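Local coordinates for protein hydrogenase maturation factor (Thermoanaerobacter tengcongensis, PDB 3VTI) that is S-carbamoylated by its partner HypF and probably carries out the ATP-dependent dehydration that makes a nitrile group during [NiFe]-hydrogenase maturation, at residues I146-G151 and K264-M269; G219-E224 and T291-Y296. All blocks are in the same frame, centred on the assembly; numbering follows the deposited sequence.

Interaction 1 (I146-G151 and K264-M269); sequences IVLISG and KALEIM
Leu148 projects from strand 146-149 against the flank of helix 262-270, where Ala265, Leu266 and Met269 receive it. The contact is apolar, and one methyl carries most of it. Leu148 CD2 lies 3.5 Å from Met269 CE. The same methyl touches Leu266 CB and, at 4.4 Å, Ala265 CB, so the branch sits among three helix side chains spaced over little more than one turn. Leu148 CB points toward the helix, and CG stands anti to the carbonyl carbon (chi1 -63°). The Leu148 and Met269 side chains cross obliquely; the thioether chain of Met269 bends at chi3 (-79°), turning CE toward Leu148, where it also lies 3.8 Å from Leu148 CB.

The sulfur makes a second set of van der Waals contacts just beyond the strand end, with Met269 SD 3.7 Å from Ser150 CA. Thus the methyl of Met269 serves the strand while its sulfur reaches the following loop. No hydrogen bond joins the two segments. The hydroxyl of Ser150 is engaged instead by the backbone N of Val253, and the Ser150 side chain lies about 8 Å from that of Asp199, a magnesium ligand.

The arrangement is a helix laid on a mixed sheet in the AIR synthase related C-terminal domain: strand 146-149 and residues 264-269 of the helix run nearly parallel, 9° apart, with their axes 9.8 Å from each other. Strands 254-257 and 279-285 flank strand 146-149, contributing Val257 and Ile280 beside Leu148, while Leu187 of helix 181-187 packs on Ala265.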
# COMPACT_ATOMS: atom_id res chain seq x y z
N ILE C 146 -28.78 25.96 -6.49
CA ILE C 146 -28.08 25.84 -7.78
C ILE C 146 -26.80 25.03 -7.61
O ILE C 146 -26.12 25.14 -6.59
CB ILE C 146 -27.77 27.24 -8.37
CG1 ILE C 146 -29.05 28.06 -8.56
CG2 ILE C 146 -26.95 27.13 -9.66
CD1 ILE C 146 -30.06 27.51 -9.58
N VAL C 147 -26.50 24.21 -8.61
CA VAL C 147 -25.31 23.38 -8.60
C VAL C 147 -24.31 23.95 -9.58
O VAL C 147 -24.63 24.19 -10.74
CB VAL C 147 -25.64 21.94 -9.00
CG1 VAL C 147 -24.45 21.02 -8.71
CG2 VAL C 147 -26.86 21.45 -8.25
N LEU C 148 -23.09 24.16 -9.10
CA LEU C 148 -21.98 24.61 -9.94
C LEU C 148 -20.82 23.62 -9.88
O LEU C 148 -20.65 22.87 -8.90
CB LEU C 148 -21.51 26.00 -9.50
CG LEU C 148 -22.49 27.16 -9.62
CD1 LEU C 148 -23.32 27.32 -8.37
CD2 LEU C 148 -21.74 28.43 -9.91
N ILE C 149 -20.01 23.63 -10.94
CA ILE C 149 -18.73 22.92 -10.96
C ILE C 149 -17.63 23.95 -11.22
O ILE C 149 -17.79 24.82 -12.08
CB ILE C 149 -18.68 21.80 -12.04
CG1 ILE C 149 -17.38 21.01 -11.95
CG2 ILE C 149 -18.81 22.37 -13.43
CD1 ILE C 149 -17.45 19.82 -11.07
N SER C 150 -16.51 23.84 -10.50
CA SER C 150 -15.41 24.81 -10.60
C SER C 150 -14.61 24.79 -11.91
O SER C 150 -13.85 25.71 -12.17
CB SER C 150 -14.45 24.64 -9.42
OG SER C 150 -13.91 23.33 -9.38
N GLY C 151 -14.78 23.74 -12.71
CA GLY C 151 -14.06 23.60 -13.98
C GLY C 151 -14.36 22.32 -14.74
O GLY C 151 -15.34 21.63 -14.44
N LYS C 264 -23.02 35.20 -8.09
CA LYS C 264 -21.86 35.66 -7.34
C LYS C 264 -20.84 34.56 -7.17
O LYS C 264 -19.65 34.81 -7.23
CB LYS C 264 -22.27 36.21 -5.97
CG LYS C 264 -22.95 37.59 -6.05
CD LYS C 264 -23.56 38.01 -4.71
CE LYS C 264 -24.78 38.91 -4.89
NZ LYS C 264 -24.45 40.17 -5.62
N ALA C 265 -21.32 33.33 -6.96
CA ALA C 265 -20.45 32.17 -6.78
C ALA C 265 -19.68 31.84 -8.05
O ALA C 265 -18.51 31.44 -7.99
CB ALA C 265 -21.25 30.98 -6.31
N LEU C 266 -20.33 32.01 -9.20
CA LEU C 266 -19.70 31.79 -10.49
C LEU C 266 -18.61 32.82 -10.74
O LEU C 266 -17.51 32.49 -11.17
CB LEU C 266 -20.74 31.84 -11.61
CG LEU C 266 -20.20 31.49 -13.00
CD1 LEU C 266 -19.77 30.03 -13.05
CD2 LEU C 266 -21.24 31.80 -14.05
N GLU C 267 -18.90 34.06 -10.43
CA GLU C 267 -17.94 35.09 -10.68
C GLU C 267 -16.77 35.03 -9.71
O GLU C 267 -15.67 35.34 -10.08
CB GLU C 267 -18.61 36.46 -10.76
CG GLU C 267 -18.79 37.18 -9.47
CD GLU C 267 -17.74 38.23 -9.23
OE1 GLU C 267 -17.43 38.95 -10.19
OE2 GLU C 267 -17.23 38.34 -8.10
N ILE C 268 -17.02 34.58 -8.50
CA ILE C 268 -15.95 34.35 -7.54
C ILE C 268 -15.00 33.28 -8.05
O ILE C 268 -13.78 33.42 -7.92
CB ILE C 268 -16.50 33.97 -6.14
CG1 ILE C 268 -16.99 35.22 -5.39
CG2 ILE C 268 -15.44 33.23 -5.30
CD1 ILE C 268 -17.93 34.91 -4.24
N MET C 269 -15.55 32.22 -8.64
CA MET C 269 -14.73 31.16 -9.20
C MET C 269 -14.01 31.62 -10.45
O MET C 269 -12.81 31.45 -10.56
CB MET C 269 -15.56 29.90 -9.47
CG MET C 269 -15.88 29.14 -8.22
SD MET C 269 -16.72 27.57 -8.50
CE MET C 269 -18.39 28.12 -8.80

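Interaction 2 (G219-E224 and T291-Y296); sequences GIKIYE and TINTIY
Thr291 faces Lys221 across two neighbouring parallel strands and is bonded to both sides of it. Its N donates to Ile220 O over 2.9 Å, and its O accepts from Ile222 N at the same distance, so Thr291 links to the residues before and after its partner. The Thr291 hydroxyl OG1 lies along the lysine chain from CB to CE, nearest Lys221 CE.

At Ile292 the side chains change to the other face. Ile292 CB meets Ile222 CG1 at 3.9 Å, and Leu209 of helix 204-216 also covers Ile222. The strands belong to the mixed sheet of the AIR synthase related C-terminal domain, where strand 290-293 runs between strand 219-223 and the antiparallel strand 299-301.

Asn293 returns to the lysine face. Its N bonds to Ile222 O and its O accepts from Glu224 N. The Asn293 OD1 takes a hydrogen bond of 2.6 Å from Lys221 NZ, with the ammonium 38° above the carbonyl plane. Lys221 leaves with CG anti to the backbone N (chi1 -176°), and bends at chi3 and chi4 bring NZ to the amide. Its NZ is also bound by Ser299 OG of strand 299-301 and by water 1, which takes a weak bond from Asn293 ND2. The Tyr223 ring also runs alongside the asparagine, pointing the same way, its plane 70° from the amide and CD1 3.8 Å from Asn293 CB.

Thr294 and Glu224 likewise extend side by side, the carboxylate OE1 of Glu224 lying 3.4 Å from Thr294 CB. Beyond it, Ile295 O forms a weak hydrogen bond with a basic side chain of another protein chain.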
# COMPACT_ATOMS: atom_id res chain seq x y z
N GLY C 219 -33.33 15.73 -5.06
CA GLY C 219 -32.89 15.33 -6.39
C GLY C 219 -32.06 16.41 -7.04
O GLY C 219 -32.02 17.54 -6.54
N ILE C 220 -31.37 16.08 -8.12
CA ILE C 220 -30.54 17.05 -8.83
C ILE C 220 -30.68 16.91 -10.34
O ILE C 220 -30.57 15.80 -10.90
CB ILE C 220 -29.03 16.97 -8.43
CG1 ILE C 220 -28.88 17.20 -6.92
CG2 ILE C 220 -28.22 18.03 -9.18
CD1 ILE C 220 -27.45 17.25 -6.43
N LYS C 221 -30.92 18.04 -10.98
CA LYS C 221 -30.98 18.09 -12.40
C LYS C 221 -29.84 18.86 -12.98
O LYS C 221 -29.61 19.99 -12.64
CB LYS C 221 -32.29 18.71 -12.84
CG LYS C 221 -32.49 18.71 -14.33
CD LYS C 221 -33.94 18.85 -14.68
CE LYS C 221 -34.67 17.54 -14.59
NZ LYS C 221 -35.12 17.08 -15.91
N ILE C 222 -29.10 18.22 -13.86
CA ILE C 222 -28.03 18.89 -14.59
C ILE C 222 -28.30 19.01 -16.09
O ILE C 222 -29.18 18.35 -16.65
CB ILE C 222 -26.64 18.26 -14.31
CG1 ILE C 222 -26.57 16.81 -14.79
CG2 ILE C 222 -26.30 18.38 -12.82
CD1 ILE C 222 -25.18 16.17 -14.68
N TYR C 223 -27.52 19.88 -16.74
CA TYR C 223 -27.74 20.21 -18.14
C TYR C 223 -26.52 19.87 -18.99
O TYR C 223 -25.43 20.39 -18.77
CB TYR C 223 -28.17 21.69 -18.29
CG TYR C 223 -29.50 21.95 -17.63
CD1 TYR C 223 -30.69 21.85 -18.35
CD2 TYR C 223 -29.58 22.26 -16.27
CE1 TYR C 223 -31.93 22.07 -17.73
CE2 TYR C 223 -30.81 22.47 -15.64
CZ TYR C 223 -31.98 22.37 -16.38
OH TYR C 223 -33.19 22.58 -15.76
N GLU C 224 -26.73 18.96 -19.94
CA GLU C 224 -25.68 18.49 -20.84
C GLU C 224 -24.86 19.62 -21.47
O GLU C 224 -23.64 19.63 -21.37
CB GLU C 224 -26.29 17.61 -21.93
CG GLU C 224 -25.27 17.00 -22.89
CD GLU C 224 -25.92 16.09 -23.91
OE1 GLU C 224 -26.85 16.54 -24.64
OE2 GLU C 224 -25.51 14.91 -23.97
N THR C 291 -31.03 13.46 -12.49
CA THR C 291 -31.40 13.50 -13.90
C THR C 291 -30.55 14.48 -14.71
O THR C 291 -30.09 15.50 -14.20
CB THR C 291 -32.89 13.88 -14.06
OG1 THR C 291 -33.13 15.19 -13.53
CG2 THR C 291 -33.80 12.87 -13.35
N ILE C 292 -30.36 14.17 -15.99
CA ILE C 292 -29.65 15.06 -16.91
C ILE C 292 -30.51 15.40 -18.12
O ILE C 292 -31.08 14.53 -18.77
CB ILE C 292 -28.28 14.46 -17.35
CG1 ILE C 292 -27.56 15.42 -18.30
CG2 ILE C 292 -28.45 13.07 -17.96
CD1 ILE C 292 -26.15 15.01 -18.67
N ASN C 293 -30.60 16.70 -18.42
CA ASN C 293 -31.34 17.18 -19.58
C ASN C 293 -30.42 17.43 -20.76
O ASN C 293 -29.39 18.09 -20.62
CB ASN C 293 -32.10 18.47 -19.24
CG ASN C 293 -33.53 18.22 -18.82
OD1 ASN C 293 -33.84 17.25 -18.14
ND2 ASN C 293 -34.43 19.12 -19.23
N THR C 294 -30.80 16.89 -21.92
CA THR C 294 -30.09 17.17 -23.16
C THR C 294 -30.69 18.42 -23.82
O THR C 294 -31.62 19.03 -23.27
CB THR C 294 -30.16 15.97 -24.15
OG1 THR C 294 -31.50 15.83 -24.65
CG2 THR C 294 -29.73 14.67 -23.48
N ILE C 295 -30.14 18.80 -24.98
CA ILE C 295 -30.72 19.88 -25.79
C ILE C 295 -32.18 19.56 -26.15
O ILE C 295 -32.51 18.42 -26.51
CB ILE C 295 -29.88 20.18 -27.08
CG1 ILE C 295 -29.59 18.90 -27.89
CG2 ILE C 295 -28.57 20.89 -26.73
CD1 ILE C 295 -29.10 19.15 -29.33
N TYR C 296 -33.03 20.59 -26.03
CA TYR C 296 -34.46 20.51 -26.38
C TYR C 296 -35.39 20.02 -25.24
O TYR C 296 -36.62 20.19 -25.32
CB TYR C 296 -34.70 19.75 -27.71
CG TYR C 296 -34.11 20.47 -28.92
CD1 TYR C 296 -34.92 21.31 -29.71
CD2 TYR C 296 -32.76 20.32 -29.27
CE1 TYR C 296 -34.39 21.97 -30.82
CE2 TYR C 296 -32.22 20.99 -30.37
CZ TYR C 296 -33.04 21.81 -31.14
OH TYR C 296 -32.53 22.47 -32.23
O HOH W 1 -37.17 17.67 -17.74

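Overall arrangement
Strand 146-149 comes first along the chain, then strand 219-223, helix 262-270 and strand 290-293, so the two contacts cross rather than nest. Interaction 1 closes a loop of 112 intervening residues, interaction 2 one of 66 that begins inside the first and ends beyond it. Both reach the same seven-stranded mixed sheet of the AIR synthase related C-terminal domain: interaction 1 packs helix 262-270 on an inner strand, whereas interaction 2 joins two strands nearer one edge. Strand 279-285 separates strands 146-149 and 219-223, yet Val147 CG2 and Ile220 CG2 still pack at 3.8 Å. The contact centres lie about 17 Å apart.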